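Local coordinates for Cry23AA1 (Bacillus thuringiensis, PDB 4RHZ), which is an aerolysin-family crystal toxin that binds zinc and forms a binary complex with Cry37Aa1, and probably kills insect cells by forming pores in their membranes, at residues V67-F73 against D136-I142; S108-L112 against Q223-S227; S83-V89 against A116-S121. All coordinates share one frame; numbering follows the deposited sequence.

In the fold
The contacts are spread along the elongated molecule, with contact 2 in the middle: its centre lies about 24 Å from that of contact 1 and about 27 Å from that of contact 3, while the centres of contacts 1 and 3 are about 48 Å apart. Strand 67-90 serves contacts 1 and 3, strand 111-119 contacts 2 and 3. All reach the large sheet, where strands 67-90 and 211-235 are neighbours. Contacts 1 and 2 touch through a probable hydrogen bond of 2.5 Å between D136 OD1 and S227 OG. The zinc ion, held by H79, E130 and H132, lies about 5 Å from the Q223 side chain (contact 2) and about 13 Å from the A116 side chain (contact 3).

Contact 1: residues V67-F73 against D136-I142; sequences VESTVSF and DSTKVTI
The carbonyl oxygen of S69 takes the shortest hydrogen bond between these strands, 2.7 Å from V140 N to S69 O, and two further groups close on it: the CA-H of K139 and the CG1 methyl of V140, 3.4 Å from S69 O. That methyl gets there because V140 chi1 is 56°, which sets CG1 between its own backbone N and carbonyl carbon. Eight backbone bonds join the strands, two at each of the hydrogen-bonded pairs V67-I142, S69-V140, V71-T138 and F73-D136. The non-hydrogen-bonded pairs E68-T141, T70-K139 and S72-S137 alternate with them, and CA-H groups there lean on carbonyl oxygens. An angle of 153° between the chain directions shows antiparallel strands with marked twist.

The two faces differ in chemistry. On one, the CG2 methyls of V71 and T138 lie side by side at 4.0 Å, and I142 CD1 reaches diagonally back to S69 CB at 3.9 Å. On the other, K139 runs extended from CG to NZ while E68 bends at chi2 (-143°), so that they slant across each other. Their salt bridge, E68 OE2 to K139 NZ, measures 3.4 Å, longer than the 3.1 Å from E68 OE2 to K139 CE; the carboxylate thus rests against the lysine's methylenes as much as its ammonium. S72 OG packs on S137 CB at 3.3 Å.

V59 of strand 50-61 covers S69 and I142, and F73 stacks on Y152. The D136 carboxylate is held by S227, Y152 and S253. Paired so, strands 67-90 and 126-142 form an antiparallel part of the long twisted sheet characteristic of aerolysin-family toxins, with a largely apolar face, interrupted by S69, T138 and D136, packed on strands 50-61, 211-235 and 246-254, and a charged, hydroxyl-rich face largely exposed.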
loop_
_atom_site.group_PDB
_atom_site.type_symbol
_atom_site.label_atom_id
_atom_site.label_comp_id
_atom_site.label_asym_id
_atom_site.label_seq_id
_atom_site.Cartn_x
_atom_site.Cartn_y
_atom_site.Cartn_z
ATOM N N VAL A 67 -39.469 -8.740 -0.566
ATOM C CA VAL A 67 -38.995 -9.463 0.619
ATOM C C VAL A 67 -37.822 -8.685 1.245
ATOM O O VAL A 67 -37.136 -7.913 0.567
ATOM C CB VAL A 67 -38.589 -10.920 0.274
ATOM C CG1 VAL A 67 -38.272 -11.715 1.529
ATOM C CG2 VAL A 67 -39.703 -11.623 -0.479
ATOM N N GLU A 68 -37.595 -8.865 2.541
ATOM C CA GLU A 68 -36.430 -8.296 3.199
ATOM C C GLU A 68 -35.557 -9.489 3.394
ATOM O O GLU A 68 -36.053 -10.570 3.710
ATOM C CB GLU A 68 -36.780 -7.644 4.535
ATOM C CG GLU A 68 -37.704 -6.403 4.348
ATOM C CD GLU A 68 -37.418 -5.240 5.311
ATOM O OE1 GLU A 68 -37.457 -4.064 4.868
ATOM O OE2 GLU A 68 -37.164 -5.493 6.512
ATOM N N SER A 69 -34.257 -9.314 3.150
ATOM C CA SER A 69 -33.318 -10.415 3.321
ATOM C C SER A 69 -32.050 -9.857 3.975
ATOM O O SER A 69 -31.514 -8.798 3.572
ATOM C CB SER A 69 -33.012 -11.026 1.969
ATOM O OG SER A 69 -32.465 -12.318 2.062
ATOM N N THR A 70 -31.586 -10.563 4.998
ATOM C CA THR A 70 -30.343 -10.203 5.641
ATOM C C THR A 70 -29.155 -10.956 5.051
ATOM O O THR A 70 -29.167 -12.178 5.039
ATOM C CB THR A 70 -30.454 -10.421 7.153
ATOM O OG1 THR A 70 -31.347 -9.418 7.650
ATOM C CG2 THR A 70 -29.071 -10.211 7.866
ATOM N N VAL A 71 -28.159 -10.230 4.508
ATOM C CA VAL A 71 -26.908 -10.934 4.058
ATOM C C VAL A 71 -25.724 -10.545 4.959
ATOM O O VAL A 71 -25.503 -9.360 5.235
ATOM C CB VAL A 71 -26.531 -10.669 2.565
ATOM C CG1 VAL A 71 -27.521 -11.364 1.622
ATOM C CG2 VAL A 71 -26.529 -9.183 2.257
ATOM N N SER A 72 -24.994 -11.571 5.387
ATOM C CA SER A 72 -23.976 -11.479 6.386
ATOM C C SER A 72 -22.744 -12.109 5.801
ATOM O O SER A 72 -22.826 -13.197 5.209
ATOM C CB SER A 72 -24.318 -12.371 7.601
ATOM O OG SER A 72 -25.378 -11.794 8.290
ATOM N N PHE A 73 -21.613 -11.497 6.091
ATOM C CA PHE A 73 -20.332 -11.954 5.579
ATOM C C PHE A 73 -19.319 -11.962 6.687
ATOM O O PHE A 73 -19.328 -11.111 7.597
ATOM C CB PHE A 73 -19.837 -10.994 4.514
ATOM C CG PHE A 73 -20.698 -10.959 3.313
ATOM C CD1 PHE A 73 -21.581 -9.906 3.106
ATOM C CD2 PHE A 73 -20.629 -11.973 2.396
ATOM C CE1 PHE A 73 -22.377 -9.867 1.960
ATOM C CE2 PHE A 73 -21.423 -11.957 1.248
ATOM C CZ PHE A 73 -22.298 -10.888 1.028
ATOM N N ASP A 136 -19.712 -8.313 8.467
ATOM C CA ASP A 136 -20.566 -7.234 8.078
ATOM C C ASP A 136 -21.916 -7.846 7.700
ATOM O O ASP A 136 -21.988 -9.014 7.248
ATOM C CB ASP A 136 -19.942 -6.532 6.844
ATOM C CG ASP A 136 -18.712 -5.635 7.184
ATOM O OD1 ASP A 136 -17.558 -6.007 6.794
ATOM O OD2 ASP A 136 -18.901 -4.545 7.777
ATOM N N SER A 137 -22.982 -7.065 7.831
ATOM C CA SER A 137 -24.269 -7.521 7.322
ATOM C C SER A 137 -25.165 -6.368 7.065
ATOM O O SER A 137 -24.932 -5.257 7.545
ATOM C CB SER A 137 -24.945 -8.514 8.244
ATOM O OG SER A 137 -25.193 -7.866 9.423
ATOM N N THR A 138 -26.149 -6.597 6.202
ATOM C CA THR A 138 -27.042 -5.509 5.821
ATOM C C THR A 138 -28.343 -6.205 5.384
ATOM O O THR A 138 -28.361 -7.433 5.114
ATOM C CB THR A 138 -26.440 -4.639 4.736
ATOM O OG1 THR A 138 -27.164 -3.409 4.604
ATOM C CG2 THR A 138 -26.366 -5.367 3.381
ATOM N N LYS A 139 -29.420 -5.423 5.367
ATOM C CA LYS A 139 -30.751 -5.950 5.197
ATOM C C LYS A 139 -31.204 -5.363 3.889
ATOM O O LYS A 139 -31.320 -4.156 3.724
ATOM C CB LYS A 139 -31.608 -5.464 6.336
ATOM C CG LYS A 139 -32.760 -6.384 6.732
ATOM C CD LYS A 139 -33.906 -5.514 7.358
ATOM C CE LYS A 139 -34.784 -6.300 8.321
ATOM N NZ LYS A 139 -35.388 -5.425 9.391
ATOM N N VAL A 140 -31.419 -6.208 2.915
ATOM C CA VAL A 140 -31.798 -5.648 1.638
ATOM C C VAL A 140 -33.263 -5.960 1.328
ATOM O O VAL A 140 -33.802 -7.001 1.720
ATOM C CB VAL A 140 -30.878 -6.164 0.477
ATOM C CG1 VAL A 140 -30.871 -7.665 0.422
ATOM C CG2 VAL A 140 -31.380 -5.626 -0.871
ATOM N N THR A 141 -33.875 -5.044 0.602
ATOM C CA THR A 141 -35.210 -5.249 0.086
ATOM C C THR A 141 -35.103 -5.711 -1.356
ATOM O O THR A 141 -34.588 -4.979 -2.202
ATOM C CB THR A 141 -35.989 -3.940 0.148
ATOM O OG1 THR A 141 -36.122 -3.561 1.516
ATOM C CG2 THR A 141 -37.391 -4.108 -0.473
ATOM N N ILE A 142 -35.574 -6.917 -1.609
ATOM C CA ILE A 142 -35.568 -7.454 -2.957
ATOM C C ILE A 142 -36.940 -7.311 -3.664
ATOM O O ILE A 142 -37.881 -8.043 -3.309
ATOM C CB ILE A 142 -35.216 -8.935 -2.941
ATOM C CG1 ILE A 142 -33.935 -9.133 -2.106
ATOM C CG2 ILE A 142 -35.074 -9.430 -4.372
ATOM C CD1 ILE A 142 -33.648 -10.519 -1.819
#

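Contact 2: residues S108-L112 against Q223-S227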
loop_
_atom_site.group_PDB
_atom_site.type_symbol
_atom_site.label_atom_id
_atom_site.label_comp_id
_atom_site.label_asym_id
_atom_site.label_seq_id
_atom_site.Cartn_x
_atom_site.Cartn_y
_atom_site.Cartn_z
ATOM N N SER A 108 -7.267 9.571 -3.438
ATOM C CA SER A 108 -8.416 9.299 -2.527
ATOM C C SER A 108 -8.363 9.823 -1.091
ATOM O O SER A 108 -7.637 10.765 -0.779
ATOM C CB SER A 108 -8.836 7.834 -2.518
ATOM O OG SER A 108 -7.759 6.986 -2.196
ATOM N N ASP A 109 -9.154 9.202 -0.219
ATOM C CA ASP A 109 -9.718 9.937 0.910
ATOM C C ASP A 109 -9.619 9.189 2.233
ATOM O O ASP A 109 -10.184 9.559 3.276
ATOM C CB ASP A 109 -11.186 10.285 0.584
ATOM C CG ASP A 109 -12.191 9.460 1.390
ATOM O OD1 ASP A 109 -12.626 10.003 2.447
ATOM O OD2 ASP A 109 -12.526 8.297 0.982
ATOM N N VAL A 110 -8.893 8.103 2.172
ATOM C CA VAL A 110 -8.769 7.260 3.312
ATOM C C VAL A 110 -7.341 7.523 3.876
ATOM O O VAL A 110 -6.415 7.871 3.124
ATOM C CB VAL A 110 -9.133 5.830 2.866
ATOM C CG1 VAL A 110 -8.903 5.695 1.333
ATOM C CG2 VAL A 110 -8.434 4.761 3.678
ATOM N N THR A 111 -7.248 7.421 5.201
ATOM C CA THR A 111 -6.095 7.715 5.993
ATOM C C THR A 111 -5.743 6.501 6.833
ATOM O O THR A 111 -6.630 5.984 7.502
ATOM C CB THR A 111 -6.407 8.902 6.962
ATOM O OG1 THR A 111 -5.791 10.080 6.442
ATOM C CG2 THR A 111 -5.861 8.676 8.405
ATOM N N LEU A 112 -4.477 6.050 6.842
ATOM C CA LEU A 112 -4.153 5.025 7.839
ATOM C C LEU A 112 -3.073 5.438 8.859
ATOM O O LEU A 112 -2.109 6.162 8.519
ATOM C CB LEU A 112 -3.940 3.629 7.234
ATOM C CG LEU A 112 -2.605 3.169 6.645
ATOM C CD1 LEU A 112 -1.532 3.137 7.717
ATOM C CD2 LEU A 112 -2.652 1.780 6.047
ATOM N N GLN A 223 -2.563 -4.049 4.617
ATOM C CA GLN A 223 -3.759 -4.469 5.392
ATOM C C GLN A 223 -5.033 -4.181 4.643
ATOM O O GLN A 223 -5.073 -3.331 3.730
ATOM C CB GLN A 223 -3.852 -3.731 6.754
ATOM C CG GLN A 223 -3.840 -2.292 6.548
ATOM C CD GLN A 223 -4.139 -1.515 7.810
ATOM O OE1 GLN A 223 -3.204 -0.955 8.435
ATOM N NE2 GLN A 223 -5.454 -1.434 8.199
ATOM N N GLY A 224 -6.096 -4.812 5.132
ATOM C CA GLY A 224 -7.437 -4.429 4.721
ATOM C C GLY A 224 -7.678 -3.046 5.238
ATOM O O GLY A 224 -7.396 -2.751 6.426
ATOM N N LEU A 225 -8.210 -2.190 4.390
ATOM C CA LEU A 225 -8.555 -0.887 4.873
ATOM C C LEU A 225 -10.018 -0.714 5.207
ATOM O O LEU A 225 -10.342 0.062 6.106
ATOM C CB LEU A 225 -8.206 0.168 3.861
ATOM C CG LEU A 225 -6.786 0.197 3.319
ATOM C CD1 LEU A 225 -6.830 1.114 2.090
ATOM C CD2 LEU A 225 -5.800 0.770 4.418
ATOM N N ARG A 226 -10.891 -1.376 4.432
ATOM C CA ARG A 226 -12.342 -1.307 4.606
ATOM C C ARG A 226 -13.037 -2.375 3.799
ATOM O O ARG A 226 -12.442 -2.929 2.830
ATOM C CB ARG A 226 -12.915 0.037 4.282
ATOM C CG ARG A 226 -12.341 0.637 3.071
ATOM C CD ARG A 226 -13.402 1.291 2.365
ATOM N NE ARG A 226 -13.262 2.708 2.323
ATOM C CZ ARG A 226 -14.288 3.570 2.427
ATOM N NH1 ARG A 226 -15.548 3.143 2.626
ATOM N NH2 ARG A 226 -14.040 4.875 2.343
ATOM N N SER A 227 -14.245 -2.720 4.268
ATOM C CA SER A 227 -15.109 -3.719 3.657
ATOM C C SER A 227 -16.280 -2.939 3.030
ATOM O O SER A 227 -16.657 -1.844 3.494
ATOM C CB SER A 227 -15.584 -4.757 4.686
ATOM O OG SER A 227 -16.407 -4.107 5.685
#
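Apolar packing carries most of this contact, and L112 and L225 are its centre: their CD2 methyls meet at 3.7 Å, with the two side chains crossing at about a right angle. V110 adds a looser touch, its CG2 lying 4.3 Å from L225 CD1. The nearest CA atoms, those of L112 and L225, are 7.9 Å apart, so side chains rather than backbones bridge the gap.

One polar group, the Q223 amide, meets the same L112 methyl. Q223 OE1 approaches L112 CD2 to 3.7 Å, the two side chains coming from opposite directions. The amide is fixed from both ends: Q223 NE2 donates to G224 O at 2.9 Å, nearly straight at 172° and in the plane of the amide, while OE1 accepts from N257 ND2. Those two bonds settle the amide's rotation and turn its oxygen towards the leucine. The Q223 side chain lies about 4 Å from that of the zinc ligand H79.

Charge contributes one long salt bridge, 4.0 Å from D109 OD2 to R226 NH2. The carboxylate oxygen stands at the edge of the guanidinium, near its plane, although the two planar groups are 53° apart.

L225 and R226 both face Q155 in a classic beta bulge. V258 of strand 258-259 packs against V110, L112, Q223 and L225, where strand 111-119 of the four-stranded sheet faces strand 211-235 of the large one.

Contact 3: residues S83-V89 against A116-S121; sequences SAVTEGV and AEYNYS
With chi1 of Y118 at -65°, its CG stands beside the backbone N and the ring swings over to S83-V85; V85 chi1 of 165° sends CG1 anti to the backbone N and leaves V85 CG2 beside that N, 3.3 Å from N119 O. V85 CG2 and A84 O lie at the ring edge, near its plane: CG2 is 3.9 Å from Y118 CD1, and A84 O is 3.4 Å from Y118 CE1. The far end of the ring passes S83, whose CB is 3.5 Å from Y118 OH, and that hydroxyl is bonded to F218 O.

Strands 83-85 and 116-119 run nearly parallel, but their axes come no closer than 6.6 Å, too far for direct backbone pairing. A water spans the gap, donating to E117 O at 2.6 Å and hydrogen-bonded to S83 OG. T86 and E87 both face S216 of strand 211-235, a classic beta bulge where strand 67-90 turns its corner. Beyond it V89 N donates to Y120 O at 2.9 Å, from 45° above the carbonyl plane, while the CA-H of G88 touches the same oxygen. V89 CG1 meets the Y120 ring at its edge, and N119 OD1 accepts from S121 N in an Asx turn.

V38 of strand 32-40 packs on both tyrosines. Chemically the contact is thus buried and largely apolar, its polar atoms bonded to several partners; the Y120 hydroxyl, for instance, meets E166 O and T97 OG1.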
loop_
_atom_site.group_PDB
_atom_site.type_symbol
_atom_site.label_atom_id
_atom_site.label_comp_id
_atom_site.label_asym_id
_atom_site.label_seq_id
_atom_site.Cartn_x
_atom_site.Cartn_y
_atom_site.Cartn_z
ATOM N N SER A 83 9.101 -2.706 10.430
ATOM C CA SER A 83 10.006 -1.586 10.469
ATOM C C SER A 83 11.458 -1.988 10.865
ATOM O O SER A 83 11.693 -3.115 11.350
ATOM C CB SER A 83 9.444 -0.501 11.345
ATOM O OG SER A 83 9.500 -0.911 12.684
ATOM N N ALA A 84 12.415 -1.120 10.498
ATOM C CA ALA A 84 13.856 -1.275 10.864
ATOM C C ALA A 84 14.585 0.068 10.626
ATOM O O ALA A 84 14.073 0.947 9.911
ATOM C CB ALA A 84 14.513 -2.363 10.066
ATOM N N VAL A 85 15.730 0.243 11.284
ATOM C CA VAL A 85 16.674 1.292 10.993
ATOM C C VAL A 85 17.642 0.580 10.058
ATOM O O VAL A 85 18.015 -0.552 10.292
ATOM C CB VAL A 85 17.406 1.700 12.295
ATOM C CG1 VAL A 85 18.716 2.569 12.020
ATOM C CG2 VAL A 85 16.447 2.376 13.288
ATOM N N THR A 86 18.012 1.210 8.961
ATOM C CA THR A 86 19.012 0.608 8.044
ATOM C C THR A 86 20.331 1.393 8.132
ATOM O O THR A 86 21.420 0.872 7.799
ATOM C CB THR A 86 18.500 0.644 6.577
ATOM O OG1 THR A 86 17.985 1.961 6.333
ATOM C CG2 THR A 86 17.322 -0.322 6.410
ATOM N N GLU A 87 20.262 2.614 8.619
ATOM C CA GLU A 87 21.510 3.371 8.844
ATOM C C GLU A 87 21.389 4.063 10.129
ATOM O O GLU A 87 20.574 4.980 10.244
ATOM C CB GLU A 87 21.737 4.403 7.741
ATOM C CG GLU A 87 22.278 3.775 6.420
ATOM C CD GLU A 87 22.562 4.856 5.407
ATOM O OE1 GLU A 87 21.616 5.596 5.015
ATOM O OE2 GLU A 87 23.749 5.045 5.060
ATOM N N GLY A 88 22.172 3.619 11.118
ATOM C CA GLY A 88 21.970 4.102 12.473
ATOM C C GLY A 88 23.270 4.510 13.167
ATOM O O GLY A 88 24.320 4.617 12.531
ATOM N N VAL A 89 23.170 4.685 14.489
ATOM C CA VAL A 89 24.211 5.259 15.331
ATOM C C VAL A 89 24.133 4.658 16.733
ATOM O O VAL A 89 23.032 4.440 17.282
ATOM C CB VAL A 89 24.161 6.817 15.295
ATOM C CG1 VAL A 89 22.889 7.402 16.007
ATOM C CG2 VAL A 89 25.499 7.481 15.777
ATOM N N ALA A 116 5.677 2.788 14.854
ATOM C CA ALA A 116 6.750 1.834 15.068
ATOM C C ALA A 116 7.815 2.421 16.007
ATOM O O ALA A 116 7.933 3.650 16.153
ATOM C CB ALA A 116 7.342 1.368 13.737
ATOM N N GLU A 117 8.512 1.507 16.674
ATOM C CA GLU A 117 9.646 1.827 17.487
ATOM C C GLU A 117 10.988 1.727 16.727
ATOM O O GLU A 117 11.400 0.660 16.284
ATOM C CB GLU A 117 9.716 0.997 18.786
ATOM C CG GLU A 117 10.498 1.904 19.804
ATOM C CD GLU A 117 10.329 1.541 21.216
ATOM O OE1 GLU A 117 11.076 2.120 22.033
ATOM O OE2 GLU A 117 9.475 0.689 21.521
ATOM N N TYR A 118 11.626 2.865 16.566
ATOM C CA TYR A 118 12.981 2.908 16.032
ATOM C C TYR A 118 14.092 2.991 17.101
ATOM O O TYR A 118 14.228 4.010 17.784
ATOM C CB TYR A 118 13.099 4.021 15.039
ATOM C CG TYR A 118 12.216 3.743 13.851
ATOM C CD1 TYR A 118 12.664 2.968 12.797
ATOM C CD2 TYR A 118 10.890 4.216 13.816
ATOM C CE1 TYR A 118 11.851 2.719 11.707
ATOM C CE2 TYR A 118 10.057 3.939 12.737
ATOM C CZ TYR A 118 10.528 3.212 11.701
ATOM O OH TYR A 118 9.670 2.967 10.641
ATOM N N ASN A 119 14.829 1.894 17.229
ATOM C CA ASN A 119 16.046 1.866 18.018
ATOM C C ASN A 119 17.275 2.176 17.122
ATOM O O ASN A 119 17.638 1.377 16.253
ATOM C CB ASN A 119 16.193 0.522 18.709
ATOM C CG ASN A 119 17.587 0.397 19.502
ATOM O OD1 ASN A 119 18.537 1.232 19.365
ATOM N ND2 ASN A 119 17.703 -0.683 20.266
ATOM N N TYR A 120 17.887 3.333 17.334
ATOM C CA TYR A 120 18.935 3.841 16.404
ATOM C C TYR A 120 20.196 2.999 16.312
ATOM O O TYR A 120 20.906 3.063 15.315
ATOM C CB TYR A 120 19.321 5.278 16.713
ATOM C CG TYR A 120 18.253 6.335 16.500
ATOM C CD1 TYR A 120 16.902 6.083 16.745
ATOM C CD2 TYR A 120 18.620 7.630 16.151
ATOM C CE1 TYR A 120 15.922 7.126 16.596
ATOM C CE2 TYR A 120 17.672 8.636 15.986
ATOM C CZ TYR A 120 16.339 8.372 16.220
ATOM O OH TYR A 120 15.455 9.390 16.080
ATOM N N SER A 121 20.377 2.130 17.293
ATOM C CA SER A 121 21.620 1.382 17.500
ATOM C C SER A 121 21.637 -0.014 16.917
ATOM O O SER A 121 22.683 -0.715 17.028
ATOM C CB SER A 121 21.933 1.316 19.016
ATOM O OG SER A 121 21.913 2.700 19.471
HETATM O O HOH W 1 12.008 -0.774 14.164
#